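Local coordinates for protein forkhead-associated 1 (Saccharomyces cerevisiae, PDB 6C4U) that binds a phosphothreonine-containing peptide of the human transcription factor c-Myc, as an engineered form of a yeast forkhead-associated (FHA) domain, at residues N3-V8 with G69-N74; T12-I17 with T111-V116; R18-D23 with C46-G51. All coordinates share one frame; numbering follows the deposited sequence.

Interaction 1 (N3-V8 with G69-N74)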
ATOM      1  N   ASN F   3      -2.928 -17.936  -2.903  1.00101.81           N
ATOM      2  CA  ASN F   3      -3.435 -17.505  -1.576  1.00107.52           C
ATOM      3  C   ASN F   3      -3.162 -16.012  -1.436  1.00132.54           C
ATOM      4  O   ASN F   3      -2.093 -15.496  -1.773  1.00136.17           O
ATOM      5  CB  ASN F   3      -2.704 -18.167  -0.426  1.00101.56           C
ATOM      6  CG  ASN F   3      -3.572 -18.276   0.845  1.00105.43           C
ATOM      7  OD1 ASN F   3      -4.754 -18.631   0.758  1.00 97.26           O
ATOM      8  ND2 ASN F   3      -2.961 -18.088   2.059  1.00 93.27           N
ATOM      9  N   ILE F   4      -4.140 -15.307  -0.862  1.00142.64           N
ATOM     10  CA  ILE F   4      -4.141 -13.923  -0.665  1.00119.13           C
ATOM     11  C   ILE F   4      -3.328 -13.410   0.480  1.00101.82           C
ATOM     12  O   ILE F   4      -3.512 -13.863   1.588  1.00 92.72           O
ATOM     13  CB  ILE F   4      -5.625 -13.449  -0.596  1.00131.07           C
ATOM     14  CG1 ILE F   4      -5.601 -12.073  -1.110  1.00134.16           C
ATOM     15  CG2 ILE F   4      -6.524 -13.793   0.641  1.00139.50           C
ATOM     16  CD1 ILE F   4      -5.419 -12.139  -2.628  1.00127.81           C
ATOM     17  N   VAL F   5      -2.485 -12.414   0.254  1.00 86.58           N
ATOM     18  CA  VAL F   5      -1.661 -11.873   1.350  1.00 85.10           C
ATOM     19  C   VAL F   5      -2.442 -10.858   2.158  1.00 82.38           C
ATOM     20  O   VAL F   5      -2.420 -10.900   3.406  1.00 89.55           O
ATOM     21  CB  VAL F   5      -0.380 -11.204   0.825  1.00 88.36           C
ATOM     22  CG1 VAL F   5       0.464 -10.687   1.994  1.00 83.03           C
ATOM     23  CG2 VAL F   5       0.410 -12.174  -0.054  1.00 95.20           C
ATOM     24  N   PHE F   6      -3.074  -9.929   1.444  1.00 78.81           N
ATOM     25  CA  PHE F   6      -3.857  -8.860   2.054  1.00 75.17           C
ATOM     26  C   PHE F   6      -4.845  -8.289   1.051  1.00 75.28           C
ATOM     27  O   PHE F   6      -4.771  -8.557  -0.151  1.00 73.93           O
ATOM     28  CB  PHE F   6      -2.962  -7.742   2.621  1.00 73.14           C
ATOM     29  CG  PHE F   6      -2.305  -6.873   1.569  1.00 75.68           C
ATOM     30  CD1 PHE F   6      -1.196  -7.323   0.855  1.00 79.69           C
ATOM     31  CD2 PHE F   6      -2.770  -5.596   1.312  1.00 79.31           C
ATOM     32  CE1 PHE F   6      -0.607  -6.526  -0.126  1.00 83.94           C
ATOM     33  CE2 PHE F   6      -2.175  -4.805   0.338  1.00 88.33           C
ATOM     34  CZ  PHE F   6      -1.115  -5.269  -0.384  1.00 83.74           C
ATOM     35  N   ARG F   7      -5.759  -7.482   1.578  1.00 83.37           N
ATOM     36  CA  ARG F   7      -6.870  -6.942   0.821  1.00 80.71           C
ATOM     37  C   ARG F   7      -7.026  -5.467   1.166  1.00 73.91           C
ATOM     38  O   ARG F   7      -6.838  -5.062   2.312  1.00 65.56           O
ATOM     39  CB  ARG F   7      -8.111  -7.728   1.183  1.00 93.89           C
ATOM     40  CG  ARG F   7      -9.419  -7.124   0.721  1.00117.07           C
ATOM     41  CD  ARG F   7     -10.591  -8.046   1.117  1.00139.08           C
ATOM     42  NE  ARG F   7     -10.683  -9.242   0.283  1.00136.34           N
ATOM     43  CZ  ARG F   7     -10.911 -10.498   0.723  1.00135.16           C
ATOM     44  NH1 ARG F   7     -10.987 -10.774   2.016  1.00143.26           N
ATOM     45  NH2 ARG F   7     -10.973 -11.480  -0.155  1.00136.50           N
ATOM     46  N   VAL F   8      -7.404  -4.686   0.162  1.00 77.79           N
ATOM     47  CA  VAL F   8      -7.447  -3.230   0.277  1.00 78.97           C
ATOM     48  C   VAL F   8      -8.822  -2.733  -0.082  1.00 80.45           C
ATOM     49  O   VAL F   8      -9.318  -2.945  -1.179  1.00 75.45           O
ATOM     50  CB  VAL F   8      -6.414  -2.556  -0.655  1.00 79.50           C
ATOM     51  CG1 VAL F   8      -6.550  -1.073  -0.668  1.00 81.26           C
ATOM     52  CG2 VAL F   8      -5.016  -2.911  -0.221  1.00 82.16           C
ATOM     53  N   GLY F  69       6.662 -12.548   6.849  1.00118.49           N
ATOM     54  CA  GLY F  69       5.255 -12.609   6.441  1.00107.65           C
ATOM     55  C   GLY F  69       4.479 -11.317   6.723  1.00122.17           C
ATOM     56  O   GLY F  69       3.291 -11.255   6.440  1.00131.65           O
ATOM     57  N   ASN F  70       5.138 -10.284   7.260  1.00129.78           N
ATOM     58  CA  ASN F  70       4.494  -9.003   7.582  1.00123.13           C
ATOM     59  C   ASN F  70       4.674  -7.995   6.465  1.00105.10           C
ATOM     60  O   ASN F  70       5.474  -8.158   5.559  1.00 93.85           O
ATOM     61  CB  ASN F  70       5.070  -8.398   8.870  1.00131.26           C
ATOM     62  CG  ASN F  70       4.704  -9.185  10.111  1.00132.99           C
ATOM     63  OD1 ASN F  70       3.716  -9.924  10.147  1.00127.12           O
ATOM     64  ND2 ASN F  70       5.497  -8.999  11.152  1.00146.58           N
ATOM     65  N   LEU F  71       3.898  -6.923   6.548  1.00 90.95           N
ATOM     66  CA  LEU F  71       3.810  -5.926   5.501  1.00 75.78           C
ATOM     67  C   LEU F  71       4.400  -4.623   6.000  1.00 71.57           C
ATOM     68  O   LEU F  71       4.248  -4.270   7.158  1.00 75.41           O
ATOM     69  CB  LEU F  71       2.368  -5.737   5.085  1.00 76.66           C
ATOM     70  CG  LEU F  71       1.648  -6.995   4.596  1.00 79.15           C
ATOM     71  CD1 LEU F  71       0.177  -6.773   4.372  1.00 85.63           C
ATOM     72  CD2 LEU F  71       2.344  -7.569   3.360  1.00 86.35           C
ATOM     73  N   LEU F  72       5.049  -3.898   5.107  1.00 69.56           N
ATOM     74  CA  LEU F  72       5.659  -2.620   5.411  1.00 71.87           C
ATOM     75  C   LEU F  72       5.184  -1.570   4.430  1.00 72.73           C
ATOM     76  O   LEU F  72       4.978  -1.876   3.257  1.00 70.27           O
ATOM     77  CB  LEU F  72       7.172  -2.740   5.316  1.00 77.10           C
ATOM     78  CG  LEU F  72       7.808  -3.663   6.337  1.00 83.18           C
ATOM     79  CD1 LEU F  72       9.207  -4.004   5.853  1.00 94.73           C
ATOM     80  CD2 LEU F  72       7.894  -3.020   7.712  1.00 86.33           C
ATOM     81  N   LEU F  73       5.073  -0.336   4.912  1.00 69.89           N
ATOM     82  CA  LEU F  73       4.621   0.790   4.106  1.00 73.97           C
ATOM     83  C   LEU F  73       5.765   1.795   3.849  1.00 76.67           C
ATOM     84  O   LEU F  73       6.332   2.354   4.798  1.00 77.40           O
ATOM     85  CB  LEU F  73       3.440   1.463   4.812  1.00 74.22           C
ATOM     86  CG  LEU F  73       3.022   2.846   4.285  1.00 74.41           C
ATOM     87  CD1 LEU F  73       2.432   2.749   2.899  1.00 75.50           C
ATOM     88  CD2 LEU F  73       2.030   3.503   5.196  1.00 83.02           C
ATOM     89  N   ASN F  74       6.065   2.035   2.565  1.00 74.01           N
ATOM     90  CA  ASN F  74       7.139   2.942   2.134  1.00 77.79           C
ATOM     91  C   ASN F  74       6.484   4.170   1.489  1.00 77.01           C
ATOM     92  O   ASN F  74       5.970   4.063   0.372  1.00 69.30           O
ATOM     93  CB  ASN F  74       8.093   2.182   1.141  1.00 76.73           C
ATOM     94  CG  ASN F  74       9.411   2.922   0.830  1.00 82.71           C
ATOM     95  OD1 ASN F  74      10.026   2.731  -0.246  1.00 88.67           O
ATOM     96  ND2 ASN F  74       9.880   3.732   1.779  1.00 81.69           N
TER
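Leu-71 meets residues 3-8 with both of its methyl branches, one for each of two consecutive side chains. Its CD1 lies 3.7 Å from CB of Phe-6 and equally near CG, at the root of the ring and oblique to the ring plane, while its CD2 comes within 3.9 Å of CG1 of Val-5. The contact is thus wholly apolar and small, about 118 Å² in all. Val-5 and Phe-6 point to the same side because the backbone is irregular there: Val-5 has phi/psi of -83°/-49°, far from extended values, and Val-5 and Phe-6 both pair with Phe-20, which defines a classic beta bulge. The bulge sits in strand 4-10 of one sheet, whereas Leu-71 belongs to strand 71-75 of the other; the CA atoms of Phe-6 and Leu-71 are 8.9 Å apart, a separation bridged by side chains, as between the two layers of the FHA beta sandwich. Phe-6 CG stands between its backbone N and carbonyl carbon (chi1 72°), a setting that brings CG and CD1 of the ring to the leucine methyl, and the ring edge receives Val-5 CG1 in its plane. Farther out, the same ring stacks on Phe-20 and meets Trp-38 edge-to-face. Ile-63 touches both Phe-6 and Leu-71, and Leu-65 adds a second neighbour to Leu-71 from strand 61-66.

Interaction 2 (T12-I17 with T111-V116); sequences TGQIPI and TILSLV
Leu-113 extends its two methyl groups over the loop 12-17, where CD2 lies 4.0 Å from CD1 of Ile-15 and CD1 is almost as near that same atom, at 4.1 Å. The Ile-15 methyl therefore faces the fork of the leucine, and the two side chains cross at about a right angle. Leu-113 gets there because its CG stands opposite the backbone N (chi1 175°), which carries the branched end to the loop although its CB does not point there. Gln-14 approaches the same leucine from its amide end: OE1 lies 3.2 Å from Leu-113 CD1, a polar atom against a methyl. In fold terms, a loop joining strands 4-10 and 18-21 is laid against the start of strand 112-119, which neighbours strand 4-10 in the six-stranded antiparallel sheet of the FHA sandwich. Leu-113 pairs through its backbone with Val-104 of the adjoining strand 101-105, so the loop packs on a residue already fixed within the sheet. Its side chain also touches Val-104 and Thr-106, while Ile-15 reaches Tyr-48 in the opposing sheet.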
ATOM      1  N   THR F  12     -14.697   5.511   1.265  1.00107.70           N
ATOM      2  CA  THR F  12     -15.609   6.140   0.310  1.00109.20           C
ATOM      3  C   THR F  12     -16.193   5.263  -0.794  1.00104.84           C
ATOM      4  O   THR F  12     -17.377   5.352  -1.131  1.00115.61           O
ATOM      5  CB  THR F  12     -14.989   7.411  -0.294  1.00109.54           C
ATOM      6  OG1 THR F  12     -13.601   7.243  -0.594  1.00121.19           O
ATOM      7  CG2 THR F  12     -15.115   8.568   0.711  1.00114.77           C
ATOM      8  N   GLY F  13     -15.361   4.350  -1.295  1.00110.26           N
ATOM      9  CA  GLY F  13     -15.904   3.213  -2.061  1.00104.43           C
ATOM     10  C   GLY F  13     -15.917   3.472  -3.560  1.00111.47           C
ATOM     11  O   GLY F  13     -16.471   2.722  -4.327  1.00108.13           O
ATOM     12  N   GLN F  14     -15.175   4.491  -3.935  1.00120.30           N
ATOM     13  CA  GLN F  14     -14.894   4.909  -5.289  1.00121.85           C
ATOM     14  C   GLN F  14     -14.013   3.883  -6.056  1.00110.99           C
ATOM     15  O   GLN F  14     -13.836   3.973  -7.260  1.00127.31           O
ATOM     16  CB  GLN F  14     -14.051   6.208  -5.236  1.00136.71           C
ATOM     17  CG  GLN F  14     -14.459   7.321  -4.255  1.00150.02           C
ATOM     18  CD  GLN F  14     -13.254   8.054  -3.641  1.00150.54           C
ATOM     19  OE1 GLN F  14     -12.163   7.492  -3.547  1.00147.89           O
ATOM     20  NE2 GLN F  14     -13.460   9.294  -3.211  1.00137.69           N
ATOM     21  N   ILE F  15     -13.322   3.040  -5.321  1.00100.24           N
ATOM     22  CA  ILE F  15     -12.339   2.123  -5.901  1.00106.31           C
ATOM     23  C   ILE F  15     -12.651   0.784  -5.256  1.00 96.55           C
ATOM     24  O   ILE F  15     -12.190   0.551  -4.068  1.00119.50           O
ATOM     25  CB  ILE F  15     -10.878   2.508  -5.592  1.00115.01           C
ATOM     26  CG1 ILE F  15     -10.548   3.934  -6.021  1.00107.88           C
ATOM     27  CG2 ILE F  15      -9.953   1.459  -6.220  1.00109.98           C
ATOM     28  CD1 ILE F  15      -9.230   4.427  -5.467  1.00 99.80           C
ATOM     29  N   PRO F  16     -13.390  -0.077  -5.977  1.00 99.14           N
ATOM     30  CA  PRO F  16     -13.589  -1.378  -5.326  1.00100.27           C
ATOM     31  C   PRO F  16     -12.395  -2.221  -4.751  1.00 93.85           C
ATOM     32  O   PRO F  16     -11.175  -2.259  -5.169  1.00115.14           O
ATOM     33  CB  PRO F  16     -14.281  -2.229  -6.384  1.00100.20           C
ATOM     34  CG  PRO F  16     -14.261  -1.363  -7.662  1.00105.86           C
ATOM     35  CD  PRO F  16     -13.309  -0.231  -7.427  1.00100.14           C
ATOM     36  N   ILE F  17     -12.827  -2.971  -3.799  1.00 89.26           N
ATOM     37  CA  ILE F  17     -11.984  -3.958  -3.133  1.00 93.84           C
ATOM     38  C   ILE F  17     -10.956  -4.524  -4.120  1.00103.48           C
ATOM     39  O   ILE F  17     -11.301  -4.838  -5.288  1.00 99.58           O
ATOM     40  CB  ILE F  17     -12.871  -5.033  -2.627  1.00 91.79           C
ATOM     41  CG1 ILE F  17     -13.657  -4.530  -1.402  1.00103.27           C
ATOM     42  CG2 ILE F  17     -12.075  -6.283  -2.122  1.00 94.11           C
ATOM     43  CD1 ILE F  17     -14.897  -5.349  -1.091  1.00119.57           C
ATOM     44  N   THR F 111      -9.779  17.341   1.325  1.00125.79           N
ATOM     45  CA  THR F 111     -10.429  16.052   1.091  1.00128.97           C
ATOM     46  C   THR F 111      -9.314  15.017   0.888  1.00124.57           C
ATOM     47  O   THR F 111      -8.138  15.343   0.677  1.00110.33           O
ATOM     48  CB  THR F 111     -11.431  16.049  -0.092  1.00135.64           C
ATOM     49  OG1 THR F 111     -10.731  16.108  -1.332  1.00113.73           O
ATOM     50  CG2 THR F 111     -12.435  17.209   0.000  1.00155.64           C
ATOM     51  N   ILE F 112      -9.721  13.768   0.955  1.00114.17           N
ATOM     52  CA  ILE F 112      -8.807  12.649   1.210  1.00102.07           C
ATOM     53  C   ILE F 112      -9.247  11.427   0.411  1.00105.07           C
ATOM     54  O   ILE F 112     -10.424  11.266   0.059  1.00129.36           O
ATOM     55  CB  ILE F 112      -8.674  12.336   2.736  1.00 91.93           C
ATOM     56  CG1 ILE F 112      -9.911  11.609   3.352  1.00 92.67           C
ATOM     57  CG2 ILE F 112      -8.192  13.578   3.489  1.00 89.02           C
ATOM     58  CD1 ILE F 112      -9.784  11.302   4.814  1.00 90.82           C
ATOM     59  N   LEU F 113      -8.296  10.534   0.151  1.00100.71           N
ATOM     60  CA  LEU F 113      -8.587   9.169  -0.290  1.00 98.33           C
ATOM     61  C   LEU F 113      -8.070   8.233   0.823  1.00 97.89           C
ATOM     62  O   LEU F 113      -7.006   8.467   1.403  1.00 88.89           O
ATOM     63  CB  LEU F 113      -7.912   8.929  -1.615  1.00 96.56           C
ATOM     64  CG  LEU F 113      -7.993   7.492  -2.206  1.00102.55           C
ATOM     65  CD1 LEU F 113      -9.353   6.799  -2.143  1.00105.09           C
ATOM     66  CD2 LEU F 113      -7.496   7.504  -3.645  1.00116.82           C
ATOM     67  N   SER F 114      -8.881   7.230   1.155  1.00 95.46           N
ATOM     68  CA  SER F 114      -8.634   6.446   2.372  1.00 92.34           C
ATOM     69  C   SER F 114      -8.814   4.970   2.084  1.00 88.47           C
ATOM     70  O   SER F 114      -9.862   4.554   1.561  1.00 78.54           O
ATOM     71  CB  SER F 114      -9.591   6.869   3.464  1.00 97.64           C
ATOM     72  OG  SER F 114      -9.185   6.370   4.718  1.00 95.83           O
ATOM     73  N   LEU F 115      -7.772   4.192   2.386  1.00 81.79           N
ATOM     74  CA  LEU F 115      -7.730   2.760   2.098  1.00 81.61           C
ATOM     75  C   LEU F 115      -7.500   2.015   3.404  1.00 77.43           C
ATOM     76  O   LEU F 115      -6.817   2.521   4.293  1.00 76.31           O
ATOM     77  CB  LEU F 115      -6.592   2.432   1.155  1.00 78.32           C
ATOM     78  CG  LEU F 115      -6.423   3.274  -0.096  1.00 81.17           C
ATOM     79  CD1 LEU F 115      -5.254   2.667  -0.912  1.00 84.71           C
ATOM     80  CD2 LEU F 115      -7.711   3.447  -0.887  1.00 93.68           C
ATOM     81  N   VAL F 116      -8.051   0.811   3.512  1.00 65.24           N
ATOM     82  CA  VAL F 116      -7.911   0.030   4.729  1.00 71.63           C
ATOM     83  C   VAL F 116      -7.346  -1.339   4.402  1.00 73.00           C
ATOM     84  O   VAL F 116      -7.824  -2.009   3.475  1.00 82.00           O
ATOM     85  CB  VAL F 116      -9.259  -0.094   5.465  1.00 81.53           C
ATOM     86  CG1 VAL F 116      -9.138  -0.981   6.694  1.00 88.13           C
ATOM     87  CG2 VAL F 116      -9.727   1.293   5.890  1.00 85.63           C
TER

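Interaction 3 (R18-D23 with C46-G51); sequences RDFSAD and CDYHLG
The side chains of Phe-20 and Tyr-48 cross at about a right angle, and the phenylalanine leads with the outer end of its ring. Its CZ lies 3.8 Å from CD1 of Tyr-48 and 4.0 Å from CB of Tyr-48. CD1 of Tyr-48 lies at the edge of the Phe-20 ring, near its plane, while CZ approaches the tyrosine ring obliquely. Arg-18 comes to the tyrosine at its edge instead, through its aliphatic root: CB and CG of Arg-18 are each 3.6 Å from Tyr-48 CE1, CB lying in the ring plane. The arginine bends at chi2 (-68°), and its guanidinium plane, turned 78° from the tyrosine ring, is not stacked on it. Asp-47 completes the group, its backbone O being 4.2 Å from Phe-20 CE1 at the ring edge; its carboxylate is directed elsewhere, OD2 accepting a bond from the backbone N of Thr-39. Strand 18-21 is an outermost strand of one sheet and strand 48-49 of the other, so these side chains close the sandwich along one margin. Beyond them Phe-20 meets the ring of Trp-38, and Tyr-48 that of Phe-40. With both charged residues contributing carbon or backbone atoms, the contact is held by van der Waals packing rather than by charge pairing.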
ATOM      1  N   ARG F  18      -9.711  -4.619  -3.656  1.00108.51           N
ATOM      2  CA  ARG F  18      -8.642  -5.294  -4.385  1.00 94.73           C
ATOM      3  C   ARG F  18      -7.850  -6.238  -3.506  1.00 93.00           C
ATOM      4  O   ARG F  18      -7.498  -5.891  -2.384  1.00 85.31           O
ATOM      5  CB  ARG F  18      -7.680  -4.314  -5.008  1.00 99.89           C
ATOM      6  CG  ARG F  18      -8.009  -3.742  -6.344  1.00107.84           C
ATOM      7  CD  ARG F  18      -7.979  -4.748  -7.501  1.00112.98           C
ATOM      8  NE  ARG F  18      -8.583  -4.136  -8.663  1.00123.05           N
ATOM      9  CZ  ARG F  18      -9.881  -4.186  -9.010  1.00125.64           C
ATOM     10  NH1 ARG F  18     -10.782  -4.829  -8.265  1.00121.88           N
ATOM     11  NH2 ARG F  18     -10.283  -3.558 -10.111  1.00133.88           N
ATOM     12  N   ASP F  19      -7.718  -7.473  -4.003  1.00101.24           N
ATOM     13  CA  ASP F  19      -6.994  -8.534  -3.332  1.00106.09           C
ATOM     14  C   ASP F  19      -5.625  -8.663  -3.946  1.00104.30           C
ATOM     15  O   ASP F  19      -5.463  -8.530  -5.190  1.00 93.66           O
ATOM     16  CB  ASP F  19      -7.802  -9.825  -3.598  1.00105.74           C
ATOM     17  CG  ASP F  19      -9.000  -9.973  -2.697  1.00119.52           C
ATOM     18  OD1 ASP F  19      -9.121  -9.172  -1.713  1.00128.24           O
ATOM     19  OD2 ASP F  19      -9.789 -10.906  -2.954  1.00123.53           O
ATOM     20  N   PHE F  20      -4.629  -8.878  -3.093  1.00100.97           N
ATOM     21  CA  PHE F  20      -3.226  -8.958  -3.506  1.00 89.16           C
ATOM     22  C   PHE F  20      -2.651 -10.279  -3.019  1.00 94.58           C
ATOM     23  O   PHE F  20      -2.596 -10.538  -1.798  1.00 73.96           O
ATOM     24  CB  PHE F  20      -2.458  -7.813  -2.897  1.00 87.33           C
ATOM     25  CG  PHE F  20      -2.797  -6.485  -3.489  1.00 93.52           C
ATOM     26  CD1 PHE F  20      -2.502  -6.209  -4.823  1.00114.55           C
ATOM     27  CD2 PHE F  20      -3.413  -5.508  -2.735  1.00 90.84           C
ATOM     28  CE1 PHE F  20      -2.810  -4.997  -5.382  1.00119.23           C
ATOM     29  CE2 PHE F  20      -3.739  -4.303  -3.301  1.00 96.94           C
ATOM     30  CZ  PHE F  20      -3.439  -4.034  -4.610  1.00108.81           C
ATOM     31  N   SER F  21      -2.244 -11.123  -3.965  1.00115.38           N
ATOM     32  CA  SER F  21      -1.797 -12.494  -3.647  1.00125.28           C
ATOM     33  C   SER F  21      -0.342 -12.685  -4.016  1.00122.97           C
ATOM     34  O   SER F  21       0.277 -11.835  -4.693  1.00101.40           O
ATOM     35  CB  SER F  21      -2.654 -13.509  -4.398  1.00132.53           C
ATOM     36  OG  SER F  21      -2.723 -13.154  -5.751  1.00144.83           O
ATOM     37  N   ALA F  22       0.195 -13.821  -3.584  1.00130.95           N
ATOM     38  CA  ALA F  22       1.561 -14.214  -3.910  1.00136.78           C
ATOM     39  C   ALA F  22       1.714 -15.726  -3.818  1.00142.38           C
ATOM     40  O   ALA F  22       1.192 -16.366  -2.890  1.00145.60           O
ATOM     41  CB  ALA F  22       2.523 -13.509  -2.982  1.00138.21           C
ATOM     42  N   ASP F  23       2.448 -16.280  -4.780  1.00136.97           N
ATOM     43  CA  ASP F  23       2.758 -17.710  -4.832  1.00136.06           C
ATOM     44  C   ASP F  23       3.730 -18.035  -3.693  1.00127.24           C
ATOM     45  O   ASP F  23       4.800 -17.453  -3.627  1.00126.49           O
ATOM     46  CB  ASP F  23       3.391 -18.018  -6.202  1.00145.24           C
ATOM     47  CG  ASP F  23       3.605 -19.511  -6.463  1.00153.60           C
ATOM     48  OD1 ASP F  23       3.325 -20.360  -5.585  1.00161.59           O
ATOM     49  OD2 ASP F  23       4.059 -19.834  -7.578  1.00154.00           O
ATOM     50  N   CYS F  46       0.986   1.181 -11.889  1.00 96.34           N
ATOM     51  CA  CYS F  46       1.020   0.669 -10.520  1.00 91.63           C
ATOM     52  C   CYS F  46       0.148  -0.555 -10.330  1.00 88.96           C
ATOM     53  O   CYS F  46      -0.699  -0.873 -11.164  1.00 91.29           O
ATOM     54  CB  CYS F  46       0.569   1.749  -9.535  1.00 91.62           C
ATOM     55  SG  CYS F  46       1.635   3.218  -9.448  1.00 95.85           S
ATOM     56  N   ASP F  47       0.376  -1.262  -9.234  1.00 90.42           N
ATOM     57  CA  ASP F  47      -0.451  -2.414  -8.907  1.00 97.57           C
ATOM     58  C   ASP F  47      -1.874  -1.981  -8.514  1.00 90.83           C
ATOM     59  O   ASP F  47      -2.835  -2.662  -8.846  1.00102.40           O
ATOM     60  CB  ASP F  47       0.199  -3.233  -7.796  1.00104.49           C
ATOM     61  CG  ASP F  47       1.503  -3.864  -8.239  1.00102.05           C
ATOM     62  OD1 ASP F  47       1.442  -4.944  -8.876  1.00103.91           O
ATOM     63  OD2 ASP F  47       2.570  -3.301  -7.933  1.00 96.97           O
ATOM     64  N   TYR F  48      -1.990  -0.856  -7.810  1.00 85.86           N
ATOM     65  CA  TYR F  48      -3.276  -0.280  -7.415  1.00 85.10           C
ATOM     66  C   TYR F  48      -3.332   1.130  -7.945  1.00 92.74           C
ATOM     67  O   TYR F  48      -2.503   1.966  -7.584  1.00 79.49           O
ATOM     68  CB  TYR F  48      -3.385  -0.227  -5.894  1.00 87.58           C
ATOM     69  CG  TYR F  48      -4.775   0.027  -5.344  1.00 85.08           C
ATOM     70  CD1 TYR F  48      -5.697  -0.995  -5.242  1.00 92.16           C
ATOM     71  CD2 TYR F  48      -5.136   1.278  -4.853  1.00 80.97           C
ATOM     72  CE1 TYR F  48      -6.979  -0.755  -4.702  1.00 93.66           C
ATOM     73  CE2 TYR F  48      -6.365   1.507  -4.272  1.00 82.06           C
ATOM     74  CZ  TYR F  48      -7.307   0.510  -4.251  1.00 89.46           C
ATOM     75  OH  TYR F  48      -8.544   0.689  -3.684  1.00103.82           O
ATOM     76  N   HIS F  49      -4.303   1.403  -8.809  1.00103.68           N
ATOM     77  CA  HIS F  49      -4.446   2.741  -9.357  1.00100.95           C
ATOM     78  C   HIS F  49      -5.231   3.570  -8.355  1.00100.34           C
ATOM     79  O   HIS F  49      -6.398   3.288  -8.095  1.00114.34           O
ATOM     80  CB  HIS F  49      -5.142   2.685 -10.706  1.00102.57           C
ATOM     81  CG  HIS F  49      -5.141   3.992 -11.424  1.00117.82           C
ATOM     82  ND1 HIS F  49      -6.243   4.478 -12.093  1.00130.48           N
ATOM     83  CD2 HIS F  49      -4.171   4.929 -11.563  1.00129.47           C
ATOM     84  CE1 HIS F  49      -5.941   5.650 -12.629  1.00137.95           C
ATOM     85  NE2 HIS F  49      -4.693   5.947 -12.314  1.00137.31           N
ATOM     86  N   LEU F  50      -4.586   4.571  -7.767  1.00 95.87           N
ATOM     87  CA  LEU F  50      -5.280   5.509  -6.882  1.00 94.65           C
ATOM     88  C   LEU F  50      -6.159   6.513  -7.628  1.00110.43           C
ATOM     89  O   LEU F  50      -6.889   7.264  -6.993  1.00117.93           O
ATOM     90  CB  LEU F  50      -4.283   6.264  -6.003  1.00 86.88           C
ATOM     91  CG  LEU F  50      -3.458   5.419  -5.034  1.00 90.12           C
ATOM     92  CD1 LEU F  50      -2.459   6.270  -4.273  1.00 90.96           C
ATOM     93  CD2 LEU F  50      -4.372   4.736  -4.030  1.00 91.12           C
ATOM     94  N   GLY F  51      -6.061   6.548  -8.956  1.00115.86           N
ATOM     95  CA  GLY F  51      -6.892   7.408  -9.793  1.00116.43           C
ATOM     96  C   GLY F  51      -6.088   8.590 -10.307  1.00122.42           C
ATOM     97  O   GLY F  51      -5.037   8.912  -9.752  1.00138.55           O
TER

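All three contacts bridge parts of one FHA beta sandwich. Interactions 1 and 3 have centres about 10 Å apart, interactions 2 and 3 about 14 Å, and interactions 1 and 2 about 17 Å. Strands 18-21, 4-10 and 112-119 are consecutive in the antiparallel sheet and carry one segment of interactions 3, 1 and 2 respectively; strands 71-75 and 48-49 lie in the facing mixed sheet. Along the chain, interaction 3 is nested within the loops closed by both others, whose segments alternate. Direct joins exist: a salt bridge from Arg-7 to Asp-19, and packing of Leu-115 on Tyr-48 and Leu-50. Val-5, Phe-6 and Phe-20, from the first two strands, lie in the core between the sheets.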